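PDB 5XEM: cysteine synthase from Fusobacterium nucleatum subsp. nucleatum strain ATCC 25586, which probably makes L-cysteine and acetate from O-acetyl-L-serine and hydrogen sulfide with pyridoxal phosphate, and is also a hydrogen sulfide-producing enzyme. Local coordinates for residues S44-E56 with Q146-T160. Numbering follows the deposited sequence.
With 85F ((2R)-2-azanyl-3-[(2R)-2-azanyl-3-oxidanyl-3-oxidanylidene-propyl]sulfanyl-propanoic acid), chain C; PLP (pyridoxal-5'-phosphate), chain D.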
loop_
_atom_site.group_PDB
_atom_site.type_symbol
_atom_site.label_atom_id
_atom_site.label_comp_id
_atom_site.label_asym_id
_atom_site.label_seq_id
_atom_site.Cartn_x
_atom_site.Cartn_y
_atom_site.Cartn_z
ATOM N N SER A 44 -3.029 4.942 -5.133
ATOM C CA SER A 44 -3.929 5.027 -6.291
ATOM C C SER A 44 -3.226 5.566 -7.522
ATOM O O SER A 44 -2.119 6.166 -7.440
ATOM C CB SER A 44 -5.146 5.916 -5.989
ATOM O OG SER A 44 -4.878 7.280 -6.315
ATOM N N THR A 45 -3.903 5.392 -8.659
ATOM C CA THR A 45 -3.443 5.903 -9.930
ATOM C C THR A 45 -3.333 7.419 -9.923
ATOM O O THR A 45 -2.624 7.986 -10.770
ATOM C CB THR A 45 -4.378 5.451 -11.090
ATOM O OG1 THR A 45 -3.650 5.397 -12.308
ATOM C CG2 THR A 45 -5.607 6.373 -11.256
ATOM N N LYS A 46 -4.009 8.077 -8.986
ATOM C CA LYS A 46 -4.071 9.547 -8.962
ATOM C C LYS A 46 -2.745 10.183 -8.615
ATOM O O LYS A 46 -2.500 11.341 -8.994
ATOM C CB LYS A 46 -5.203 10.062 -8.057
ATOM C CG LYS A 46 -6.594 9.610 -8.479
ATOM C CD LYS A 46 -6.899 9.973 -9.927
ATOM C CE LYS A 46 -8.396 10.185 -10.154
ATOM N NZ LYS A 46 -8.749 11.018 -11.339
ATOM N N ASP A 47 -1.830 9.403 -8.020
ATOM C CA ASP A 47 -0.469 9.870 -7.842
ATOM C C ASP A 47 0.086 10.366 -9.209
ATOM O O ASP A 47 0.838 11.365 -9.271
ATOM C CB ASP A 47 0.443 8.721 -7.401
ATOM C CG ASP A 47 0.313 8.332 -5.950
ATOM O OD1 ASP A 47 -0.623 8.813 -5.266
ATOM O OD2 ASP A 47 1.170 7.515 -5.495
ATOM N N ARG A 48 -0.221 9.640 -10.290
ATOM C CA ARG A 48 0.297 10.001 -11.626
ATOM C C ARG A 48 -0.182 11.382 -12.074
ATOM O O ARG A 48 0.616 12.191 -12.609
ATOM C CB ARG A 48 -0.101 8.999 -12.707
ATOM C CG ARG A 48 0.448 7.608 -12.537
ATOM C CD ARG A 48 -0.177 6.676 -13.546
ATOM N NE ARG A 48 0.178 5.281 -13.371
ATOM C CZ ARG A 48 1.191 4.635 -13.949
ATOM N NH1 ARG A 48 2.078 5.282 -14.719
ATOM N NH2 ARG A 48 1.361 3.357 -13.708
ATOM N N ILE A 49 -1.468 11.661 -11.860
ATOM C CA ILE A 49 -2.048 12.951 -12.275
ATOM C C ILE A 49 -1.692 14.078 -11.323
ATOM O O ILE A 49 -1.473 15.219 -11.767
ATOM C CB ILE A 49 -3.581 12.890 -12.594
ATOM C CG1 ILE A 49 -4.506 12.915 -11.363
ATOM C CG2 ILE A 49 -3.869 11.726 -13.543
ATOM C CD1 ILE A 49 -5.969 13.255 -11.730
ATOM N N ALA A 50 -1.615 13.774 -10.022
ATOM C CA ALA A 50 -1.139 14.744 -9.050
ATOM C C ALA A 50 0.262 15.236 -9.433
ATOM O O ALA A 50 0.528 16.434 -9.438
ATOM C CB ALA A 50 -1.131 14.139 -7.651
ATOM N N LEU A 51 1.142 14.289 -9.743
ATOM C CA LEU A 51 2.505 14.626 -10.114
ATOM C C LEU A 51 2.533 15.453 -11.385
ATOM O O LEU A 51 3.171 16.507 -11.429
ATOM C CB LEU A 51 3.338 13.383 -10.331
ATOM C CG LEU A 51 4.823 13.625 -10.627
ATOM C CD1 LEU A 51 5.478 14.434 -9.512
ATOM C CD2 LEU A 51 5.527 12.300 -10.863
ATOM N N LYS A 52 1.864 14.987 -12.426
ATOM C CA LYS A 52 1.948 15.718 -13.677
ATOM C C LYS A 52 1.285 17.096 -13.609
ATOM O O LYS A 52 1.843 18.073 -14.134
ATOM C CB LYS A 52 1.410 14.927 -14.854
ATOM C CG LYS A 52 1.797 15.616 -16.175
ATOM C CD LYS A 52 1.559 14.795 -17.418
ATOM C CE LYS A 52 1.980 15.533 -18.681
ATOM N NZ LYS A 52 3.447 15.646 -18.834
ATOM N N MET A 53 0.114 17.195 -12.973
ATOM C CA MET A 53 -0.538 18.502 -12.831
ATOM C C MET A 53 0.346 19.471 -12.066
ATOM O O MET A 53 0.473 20.660 -12.457
ATOM C CB MET A 53 -1.911 18.380 -12.174
ATOM C CG MET A 53 -2.919 17.660 -13.044
ATOM S SD MET A 53 -4.609 17.720 -12.400
ATOM C CE MET A 53 -4.447 16.802 -10.856
ATOM N N ILE A 54 0.991 18.985 -11.002
ATOM C CA ILE A 54 1.835 19.875 -10.207
ATOM C C ILE A 54 3.104 20.245 -10.964
ATOM O O ILE A 54 3.455 21.425 -11.044
ATOM C CB ILE A 54 2.188 19.294 -8.814
ATOM C CG1 ILE A 54 0.947 19.240 -7.933
ATOM C CG2 ILE A 54 3.278 20.142 -8.137
ATOM C CD1 ILE A 54 0.210 20.539 -7.744
ATOM N N GLU A 55 3.777 19.244 -11.524
ATOM C CA GLU A 55 5.035 19.491 -12.236
ATOM C C GLU A 55 4.843 20.428 -13.431
ATOM O O GLU A 55 5.630 21.372 -13.594
ATOM C CB GLU A 55 5.685 18.211 -12.672
ATOM C CG GLU A 55 6.369 17.477 -11.539
ATOM C CD GLU A 55 7.178 16.312 -12.046
ATOM O OE1 GLU A 55 6.910 15.758 -13.138
ATOM O OE2 GLU A 55 8.095 15.926 -11.306
ATOM N N GLU A 56 3.778 20.225 -14.208
ATOM C CA GLU A 56 3.524 21.133 -15.332
ATOM C C GLU A 56 3.235 22.570 -14.856
ATOM O O GLU A 56 3.731 23.525 -15.460
ATOM C CB GLU A 56 2.434 20.599 -16.272
ATOM C CG GLU A 56 2.815 19.351 -17.095
ATOM C CD GLU A 56 4.155 19.470 -17.810
ATOM O OE1 GLU A 56 4.423 20.520 -18.414
ATOM O OE2 GLU A 56 4.960 18.520 -17.784
ATOM N N GLN A 146 -8.623 18.342 -11.717
ATOM C CA GLN A 146 -8.623 17.078 -12.429
ATOM C C GLN A 146 -9.757 16.930 -13.468
ATOM O O GLN A 146 -9.640 16.138 -14.400
ATOM C CB GLN A 146 -8.714 15.913 -11.445
ATOM C CG GLN A 146 -9.954 15.928 -10.570
ATOM C CD GLN A 146 -9.933 14.800 -9.571
ATOM O OE1 GLN A 146 -9.445 13.706 -9.855
ATOM N NE2 GLN A 146 -10.443 15.072 -8.388
ATOM N N PHE A 147 -10.855 17.666 -13.279
ATOM C CA PHE A 147 -11.991 17.562 -14.199
ATOM C C PHE A 147 -11.750 18.187 -15.572
ATOM O O PHE A 147 -12.353 17.760 -16.553
ATOM C CB PHE A 147 -13.235 18.156 -13.540
ATOM C CG PHE A 147 -13.544 17.517 -12.238
ATOM C CD1 PHE A 147 -14.176 16.289 -12.216
ATOM C CD2 PHE A 147 -13.137 18.095 -11.034
ATOM C CE1 PHE A 147 -14.421 15.653 -11.010
ATOM C CE2 PHE A 147 -13.371 17.442 -9.824
ATOM C CZ PHE A 147 -14.019 16.231 -9.824
ATOM N N THR A 148 -10.869 19.188 -15.624
ATOM C CA THR A 148 -10.637 19.974 -16.846
ATOM C C THR A 148 -9.176 19.972 -17.318
ATOM O O THR A 148 -8.892 20.322 -18.463
ATOM C CB THR A 148 -11.068 21.418 -16.597
ATOM O OG1 THR A 148 -10.188 22.030 -15.633
ATOM C CG2 THR A 148 -12.495 21.442 -16.047
ATOM N N ASN A 149 -8.251 19.571 -16.446
ATOM C CA ASN A 149 -6.819 19.680 -16.734
ATOM C C ASN A 149 -6.368 18.569 -17.650
ATOM O O ASN A 149 -6.398 17.392 -17.280
ATOM C CB ASN A 149 -6.043 19.663 -15.413
ATOM C CG ASN A 149 -4.591 20.108 -15.544
ATOM O OD1 ASN A 149 -3.939 19.868 -16.552
ATOM N ND2 ASN A 149 -4.074 20.748 -14.492
ATOM N N VAL A 150 -5.920 18.919 -18.860
ATOM C CA VAL A 150 -5.477 17.865 -19.793
ATOM C C VAL A 150 -4.301 17.057 -19.296
ATOM O O VAL A 150 -4.075 15.957 -19.778
ATOM C CB VAL A 150 -5.152 18.366 -21.217
ATOM C CG1 VAL A 150 -6.392 19.020 -21.811
ATOM C CG2 VAL A 150 -3.955 19.290 -21.205
ATOM N N ASN A 151 -3.571 17.573 -18.317
ATOM C CA ASN A 151 -2.479 16.811 -17.722
ATOM C C ASN A 151 -2.937 15.575 -16.935
ATOM O O ASN A 151 -2.099 14.717 -16.586
ATOM C CB ASN A 151 -1.587 17.700 -16.868
ATOM C CG ASN A 151 -0.791 18.684 -17.702
ATOM O OD1 ASN A 151 -0.226 18.291 -18.726
ATOM N ND2 ASN A 151 -0.795 19.957 -17.314
ATOM N N ASN A 152 -4.233 15.498 -16.631
ATOM C CA ASN A 152 -4.831 14.244 -16.125
ATOM C C ASN A 152 -4.753 13.134 -17.208
ATOM O O ASN A 152 -3.922 12.210 -17.103
ATOM C CB ASN A 152 -6.237 14.569 -15.547
ATOM C CG ASN A 152 -7.082 13.363 -15.252
ATOM O OD1 ASN A 152 -6.707 12.205 -15.500
ATOM N ND2 ASN A 152 -8.281 13.643 -14.722
ATOM N N PRO A 153 -5.536 13.239 -18.294
ATOM C CA PRO A 153 -5.396 12.182 -19.312
ATOM C C PRO A 153 -3.992 12.072 -19.920
ATOM O O PRO A 153 -3.539 10.958 -20.239
ATOM C CB PRO A 153 -6.444 12.544 -20.378
ATOM C CG PRO A 153 -6.829 13.941 -20.099
ATOM C CD PRO A 153 -6.598 14.198 -18.627
ATOM N N LYS A 154 -3.276 13.187 -20.071
ATOM C CA LYS A 154 -1.910 13.077 -20.637
ATOM C C LYS A 154 -0.926 12.258 -19.773
ATOM O O LYS A 154 -0.044 11.618 -20.308
ATOM C CB LYS A 154 -1.296 14.440 -20.934
ATOM C CG LYS A 154 -1.993 15.131 -22.094
ATOM C CD LYS A 154 -1.475 16.538 -22.400
ATOM C CE LYS A 154 -0.003 16.515 -22.745
ATOM N NZ LYS A 154 0.740 16.310 -21.476
ATOM N N ALA A 155 -1.080 12.277 -18.451
ATOM C CA ALA A 155 -0.234 11.478 -17.573
ATOM C C ALA A 155 -0.369 9.992 -17.925
ATOM O O ALA A 155 0.631 9.290 -18.066
ATOM C CB ALA A 155 -0.594 11.734 -16.094
ATOM N N HIS A 156 -1.604 9.559 -18.167
ATOM C CA HIS A 156 -1.915 8.153 -18.488
ATOM C C HIS A 156 -1.553 7.822 -19.925
ATOM O O HIS A 156 -1.125 6.711 -20.232
ATOM C CB HIS A 156 -3.390 7.885 -18.256
ATOM C CG HIS A 156 -3.806 8.035 -16.790
ATOM N ND1 HIS A 156 -3.393 7.179 -15.831
ATOM C CD2 HIS A 156 -4.591 8.988 -16.161
ATOM C CE1 HIS A 156 -3.904 7.571 -14.630
ATOM N NE2 HIS A 156 -4.666 8.666 -14.842
ATOM N N TYR A 157 -1.750 8.795 -20.807
ATOM C CA TYR A 157 -1.303 8.648 -22.210
ATOM C C TYR A 157 0.203 8.374 -22.271
ATOM O O TYR A 157 0.647 7.511 -23.045
ATOM C CB TYR A 157 -1.667 9.916 -22.957
ATOM C CG TYR A 157 -1.225 10.001 -24.395
ATOM C CD1 TYR A 157 -2.051 9.548 -25.415
ATOM C CD2 TYR A 157 -0.016 10.624 -24.739
ATOM C CE1 TYR A 157 -1.669 9.661 -26.752
ATOM C CE2 TYR A 157 0.381 10.737 -26.065
ATOM C CZ TYR A 157 -0.458 10.261 -27.064
ATOM O OH TYR A 157 -0.092 10.376 -28.386
ATOM N N GLU A 158 0.960 9.086 -21.438
ATOM C CA GLU A 158 2.433 9.025 -21.395
ATOM C C GLU A 158 3.048 7.879 -20.630
ATOM O O GLU A 158 4.145 7.435 -20.978
ATOM C CB GLU A 158 2.996 10.339 -20.855
ATOM C CG GLU A 158 2.740 11.471 -21.847
ATOM C CD GLU A 158 3.168 12.824 -21.347
ATOM O OE1 GLU A 158 3.666 12.924 -20.205
ATOM O OE2 GLU A 158 2.980 13.804 -22.095
ATOM N N THR A 159 2.390 7.413 -19.577
ATOM C CA THR A 159 3.028 6.453 -18.679
ATOM C C THR A 159 2.198 5.209 -18.591
ATOM O O THR A 159 2.636 4.173 -19.080
ATOM C CB THR A 159 3.348 7.083 -17.312
ATOM O OG1 THR A 159 2.135 7.492 -16.671
ATOM C CG2 THR A 159 4.279 8.318 -17.542
ATOM N N THR A 160 0.965 5.316 -18.078
ATOM C CA THR A 160 0.105 4.128 -17.859
ATOM C C THR A 160 -0.015 3.233 -19.095
ATOM O O THR A 160 0.219 1.994 -19.053
ATOM C CB THR A 160 -1.305 4.572 -17.403
ATOM O OG1 THR A 160 -1.184 5.510 -16.333
ATOM C CG2 THR A 160 -2.122 3.378 -16.899
HETATM N N 85F C . -11.496 9.569 -8.231
HETATM C CA 85F C . -11.451 11.046 -8.278
HETATM C CB 85F C . -12.878 11.626 -8.386
HETATM S SG 85F C . -13.657 11.348 -9.958
HETATM C CD 85F C . -15.244 12.208 -9.900
HETATM C CE 85F C . -16.218 11.703 -8.802
HETATM N NZ2 85F C . -16.363 10.242 -8.832
HETATM C CZ1 85F C . -17.604 12.347 -9.078
HETATM O OH1 85F C . -18.565 11.895 -8.387
HETATM O OH2 85F C . -17.732 13.252 -9.950
HETATM C C 85F C . -10.757 11.612 -7.058
HETATM O OXT 85F C . -9.956 10.868 -6.470
HETATM O O 85F C . -11.004 12.806 -6.753
HETATM N N1 PLP D . -11.628 4.586 -8.842
HETATM C C2 PLP D . -11.236 5.324 -7.791
HETATM C C2A PLP D . -10.944 4.645 -6.452
HETATM C C3 PLP D . -11.064 6.715 -7.907
HETATM O O3 PLP D . -10.651 7.437 -6.835
HETATM C C4 PLP D . -11.318 7.347 -9.121
HETATM C C4A PLP D . -11.151 8.848 -9.289
HETATM C C5 PLP D . -11.722 6.545 -10.197
HETATM C C6 PLP D . -11.857 5.170 -10.021
HETATM C C5A PLP D . -12.014 7.109 -11.571
HETATM O O4P PLP D . -10.762 7.531 -12.220
HETATM P P PLP D . -10.695 8.738 -13.305
HETATM O O1P PLP D . -9.414 8.734 -13.931
HETATM O O2P PLP D . -11.008 9.922 -12.529
HETATM O O3P PLP D . -11.840 8.456 -14.212
HETATM O O HOH W 1 -7.008 10.031 -13.602
HETATM O O HOH W 2 -1.216 21.419 -14.595
#
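Lys46 NZ is gripped from three sides: it donates to Gln146 OE1 at 3.1 Å, to the pyridoxal phosphate oxygen O2P at 2.8 Å, and to a water. That water also joins Asn152 OD1, His156 NE2 and phosphate O1P. Lys46, the predicted Schiff-base lysine, is thus parked on the phosphate while the cofactor carries lanthionine as its external aldimine. Gln146 turns its other amide end to the bound lanthionine, NE2 donating to its carboxylate oxygen O at 2.9 Å, and its OE1 also bonds Thr77.

Beside this polar cluster Ile49 lies alongside Asn152, CD1 against the amide carbon, while CG2 approaches His156 NE2 obliquely at 3.4 Å. The Asn152 amide is held by ND2 bonding Gln146 O and Thr181.

Further out, Arg48 fits as a knob among Ala155, His156, Thr159 and Thr160. Its extended chain carries NH1 to Thr159 OG1 (2.9 Å), while Thr160 OG1 sits over one guanidinium face, offset toward the rim; Glu37 and Glu163 supply its salt bridges. Lys52, with CG anti to the backbone N (chi1 -168°), runs across Ala155, and its NZ forms a salt bridge to Glu158 OE1 at 3.1 Å, met on the syn side but tilted from the carboxylate plane.

The axes of 46-56 and 151-160 come within 8.4 Å and cross at 114°, where the lysine helix 46-60 meets helix 151-167 at the cofactor site of this cysteine synthase/cystathionine beta-synthase family enzyme. Helix 76-88 packs against the first, helix 183-195 against the second, and strand 31-36 meets both through Lys35.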